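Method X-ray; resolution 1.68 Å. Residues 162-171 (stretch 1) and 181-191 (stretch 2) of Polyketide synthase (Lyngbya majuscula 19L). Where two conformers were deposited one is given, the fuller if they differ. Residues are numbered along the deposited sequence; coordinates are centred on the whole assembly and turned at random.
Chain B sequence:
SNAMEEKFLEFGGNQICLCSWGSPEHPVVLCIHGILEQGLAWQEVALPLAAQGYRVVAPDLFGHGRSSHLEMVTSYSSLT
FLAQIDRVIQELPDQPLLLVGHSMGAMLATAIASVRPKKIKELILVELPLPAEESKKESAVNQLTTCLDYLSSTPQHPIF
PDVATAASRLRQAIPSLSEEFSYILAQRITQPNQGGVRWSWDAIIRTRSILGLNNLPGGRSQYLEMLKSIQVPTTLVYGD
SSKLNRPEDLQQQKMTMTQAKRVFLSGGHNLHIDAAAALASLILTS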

# COMPACT_ATOMS: atom_id res chain seq x y z
N ASP B 162 -20.28 27.06 8.94
CA ASP B 162 -19.20 27.77 9.64
C ASP B 162 -18.35 26.83 10.51
O ASP B 162 -18.68 25.66 10.68
N VAL B 163 -17.25 27.36 11.05
CA VAL B 163 -16.34 26.54 11.84
C VAL B 163 -17.00 26.11 13.14
O VAL B 163 -16.76 25.00 13.61
N ALA B 164 -17.85 26.97 13.71
CA ALA B 164 -18.57 26.64 14.95
C ALA B 164 -19.40 25.35 14.80
O ALA B 164 -19.51 24.57 15.73
N THR B 165 -19.99 25.16 13.62
CA THR B 165 -20.78 23.95 13.34
C THR B 165 -19.88 22.71 13.28
O THR B 165 -20.23 21.66 13.83
N ALA B 166 -18.68 22.85 12.69
CA ALA B 166 -17.72 21.76 12.65
C ALA B 166 -17.27 21.45 14.06
O ALA B 166 -17.16 20.27 14.43
N ALA B 167 -17.01 22.50 14.84
CA ALA B 167 -16.60 22.27 16.24
C ALA B 167 -17.69 21.55 17.02
O ALA B 167 -17.37 20.69 17.83
N SER B 168 -18.95 21.90 16.80
CA SER B 168 -20.06 21.23 17.48
C SER B 168 -20.07 19.74 17.17
O SER B 168 -20.33 18.90 18.06
N ARG B 169 -19.80 19.39 15.91
CA ARG B 169 -19.71 18.00 15.53
C ARG B 169 -18.57 17.29 16.26
O ARG B 169 -18.73 16.15 16.68
N LEU B 170 -17.42 17.95 16.42
CA LEU B 170 -16.35 17.33 17.22
C LEU B 170 -16.77 17.10 18.68
O LEU B 170 -16.43 16.04 19.25
N ARG B 171 -17.45 18.08 19.27
CA ARG B 171 -17.86 17.99 20.68
C ARG B 171 -18.95 16.94 20.88
O ARG B 171 -18.99 16.29 21.93
N PHE B 181 -11.57 23.97 23.12
CA PHE B 181 -10.65 23.02 22.49
C PHE B 181 -11.32 22.48 21.23
O PHE B 181 -10.66 22.33 20.20
N SER B 182 -12.63 22.25 21.29
CA SER B 182 -13.36 21.80 20.09
C SER B 182 -13.19 22.82 18.96
O SER B 182 -12.99 22.48 17.77
N TYR B 183 -13.24 24.09 19.31
CA TYR B 183 -13.05 25.15 18.33
C TYR B 183 -11.63 25.19 17.77
O TYR B 183 -11.44 25.27 16.57
N ILE B 184 -10.63 25.12 18.65
CA ILE B 184 -9.23 25.07 18.25
C ILE B 184 -8.94 23.91 17.23
O ILE B 184 -8.24 24.09 16.20
N LEU B 185 -9.51 22.75 17.51
CA LEU B 185 -9.34 21.57 16.64
C LEU B 185 -10.00 21.80 15.27
O LEU B 185 -9.36 21.63 14.25
N ALA B 186 -11.24 22.29 15.28
CA ALA B 186 -11.97 22.54 14.02
C ALA B 186 -11.31 23.62 13.16
O ALA B 186 -11.26 23.51 11.94
N GLN B 187 -10.84 24.70 13.80
CA GLN B 187 -10.05 25.76 13.19
C GLN B 187 -8.90 25.21 12.37
O GLN B 187 -8.68 25.65 11.24
N ARG B 188 -8.22 24.20 12.90
CA ARG B 188 -7.06 23.66 12.23
C ARG B 188 -7.41 22.81 11.01
O ARG B 188 -6.65 22.76 10.04
N ILE B 189 -8.56 22.15 11.07
CA ILE B 189 -8.92 21.16 10.04
C ILE B 189 -10.17 21.50 9.26
O ILE B 189 -10.86 20.61 8.79
N THR B 190 -10.42 22.79 9.08
CA THR B 190 -11.46 23.21 8.13
C THR B 190 -10.89 24.18 7.10
O THR B 190 -9.87 24.84 7.34
N GLN B 191 -11.59 24.29 5.96
CA GLN B 191 -11.17 25.19 4.89
C GLN B 191 -12.42 25.58 4.12
O GLN B 191 -13.39 24.79 4.07

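Small residues let helices approach closely, and the pairing of helix 163-171 with helix 181-188 in this polyketide synthase chain is a compact example. The axes come within 8.2 Å at an angle of 118°, and the CA atoms of Ala167 and Tyr183 lie 5.0 Å apart. No hydrogen bond crosses the interface; it is held by packing.

At its centre Ala186 acts as a knob, its methyl seated among Val163, Ala166, Ala167 and Leu170. Ala186 CB lies 3.6 Å from Ala167 N, so the methyl reaches the opposing backbone itself. Ala167 in turn packs against the second helix, its CB 3.6 Å from Ser182 O and 3.8 Å from Tyr183 CA.

Longer side chains close the ends of this alanine-lined patch. Val163, with chi1 t, places CG1 3.8 Å from Ala186 CB and 3.9 Å from Tyr183 CE1, while its CG2 lies 3.5 Å from Thr190 OG1. Tyr183 leaves its backbone sideways, but chi1 t and chi2 near 87° bring its ring back to Val163, which it meets obliquely. One helical turn beyond Ala167, Leu170 adopts the m,t rotamer common in helices and sets CD1 3.6 Å from Leu185 CB and 3.7 Å from Ser182 O.

Several polar side chains find their partners within their own stretch or close by. Thr190, just past the helix, takes chi1 p, which lets OG1 donate to Ala186 O at 2.7 Å and leaves CG2 3.8 Å from Ala166 CB. Ser182, also p, points toward the first helix, yet its OG is hydrogen-bonded to a residue just outside one of the two stretches. On the outward side, Ser168 (m) folds OG back to Ala164 O at 2.9 Å. Asp162 (p), out of reach of the second stretch, caps the first helix, OD1 accepting from Thr165 N at 2.9 Å and from Thr165 OG1 at 2.7 Å.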

# COMPACT_ATOMS: atom_id res chain seq x y z
CB ASP B 162 -19.76 28.93 10.50
CG ASP B 162 -20.87 28.49 11.45
OD1 ASP B 162 -20.83 27.36 11.96
OD2 ASP B 162 -21.79 29.30 11.68
CB VAL B 163 -14.98 27.28 12.11
CG1 VAL B 163 -14.07 26.45 13.04
CG2 VAL B 163 -14.27 27.53 10.80
CB ALA B 164 -19.49 27.79 15.35
CB THR B 165 -21.63 24.13 12.07
OG1 THR B 165 -22.54 25.23 12.26
CG2 THR B 165 -22.41 22.85 11.75
CB ALA B 166 -16.50 22.12 11.78
CB ALA B 167 -16.26 23.59 16.92
CB SER B 168 -21.40 21.86 17.07
OG SER B 168 -21.46 23.22 17.48
CB ARG B 169 -19.55 17.84 14.01
CG ARG B 169 -19.56 16.37 13.59
CD ARG B 169 -19.89 16.20 12.13
NE ARG B 169 -21.32 16.41 11.87
CZ ARG B 169 -21.90 16.15 10.71
NH1 ARG B 169 -21.18 15.66 9.71
NH2 ARG B 169 -23.19 16.39 10.54
CB LEU B 170 -15.08 18.18 17.18
CG LEU B 170 -14.45 18.43 15.80
CD1 LEU B 170 -13.17 19.26 16.00
CD2 LEU B 170 -14.14 17.09 15.09
CB ARG B 171 -18.25 19.37 21.26
CG ARG B 171 -18.26 19.42 22.81
CD ARG B 171 -18.44 20.84 23.34
NE ARG B 171 -18.38 20.89 24.81
CZ ARG B 171 -19.01 21.78 25.57
NH1 ARG B 171 -19.78 22.72 25.03
NH2 ARG B 171 -18.89 21.72 26.90
CB PHE B 181 -10.25 21.90 23.45
CG PHE B 181 -9.07 21.06 22.98
CD1 PHE B 181 -8.11 21.57 22.11
CD2 PHE B 181 -8.93 19.76 23.43
CE1 PHE B 181 -7.03 20.78 21.66
CE2 PHE B 181 -7.85 18.96 23.02
CZ PHE B 181 -6.92 19.47 22.12
CB SER B 182 -14.84 21.51 20.41
OG SER B 182 -15.58 22.71 20.52
CB TYR B 183 -13.42 26.50 18.94
CG TYR B 183 -13.42 27.57 17.89
CD1 TYR B 183 -14.57 27.81 17.12
CD2 TYR B 183 -12.26 28.27 17.60
CE1 TYR B 183 -14.56 28.78 16.12
CE2 TYR B 183 -12.23 29.23 16.61
CZ TYR B 183 -13.38 29.49 15.88
OH TYR B 183 -13.33 30.45 14.91
CB ILE B 184 -8.37 25.00 19.56
CG1 ILE B 184 -8.33 26.41 20.18
CG2 ILE B 184 -6.98 24.44 19.30
CD1 ILE B 184 -7.90 26.44 21.65
CB LEU B 185 -9.95 20.36 17.30
CG LEU B 185 -9.15 19.85 18.51
CD1 LEU B 185 -10.02 18.89 19.33
CD2 LEU B 185 -7.89 19.17 18.04
CB ALA B 186 -13.44 22.92 14.31
CB GLN B 187 -9.52 26.64 14.36
CG GLN B 187 -8.62 27.82 14.06
CD GLN B 187 -8.31 28.61 15.37
OE1 GLN B 187 -7.61 28.11 16.26
NE2 GLN B 187 -8.83 29.82 15.48
CB ARG B 188 -6.18 22.88 13.22
CG ARG B 188 -4.85 22.47 12.64
CD ARG B 188 -3.84 22.18 13.73
NE ARG B 188 -2.53 21.83 13.16
CZ ARG B 188 -2.10 20.60 12.88
NH1 ARG B 188 -2.89 19.55 13.08
NH2 ARG B 188 -0.87 20.42 12.39
CB ILE B 189 -9.00 19.72 10.60
CG1 ILE B 189 -9.98 19.61 11.79
CG2 ILE B 189 -7.56 19.22 10.94
CD1 ILE B 189 -10.37 18.12 12.09
CB THR B 190 -12.67 23.84 8.82
OG1 THR B 190 -12.24 24.84 9.76
CG2 THR B 190 -13.49 22.77 9.55
CB GLN B 191 -10.15 24.51 3.97
CG GLN B 191 -10.76 23.40 3.10
CD GLN B 191 -9.75 22.58 2.29
OE1 GLN B 191 -10.15 21.73 1.51
NE2 GLN B 191 -8.46 22.82 2.51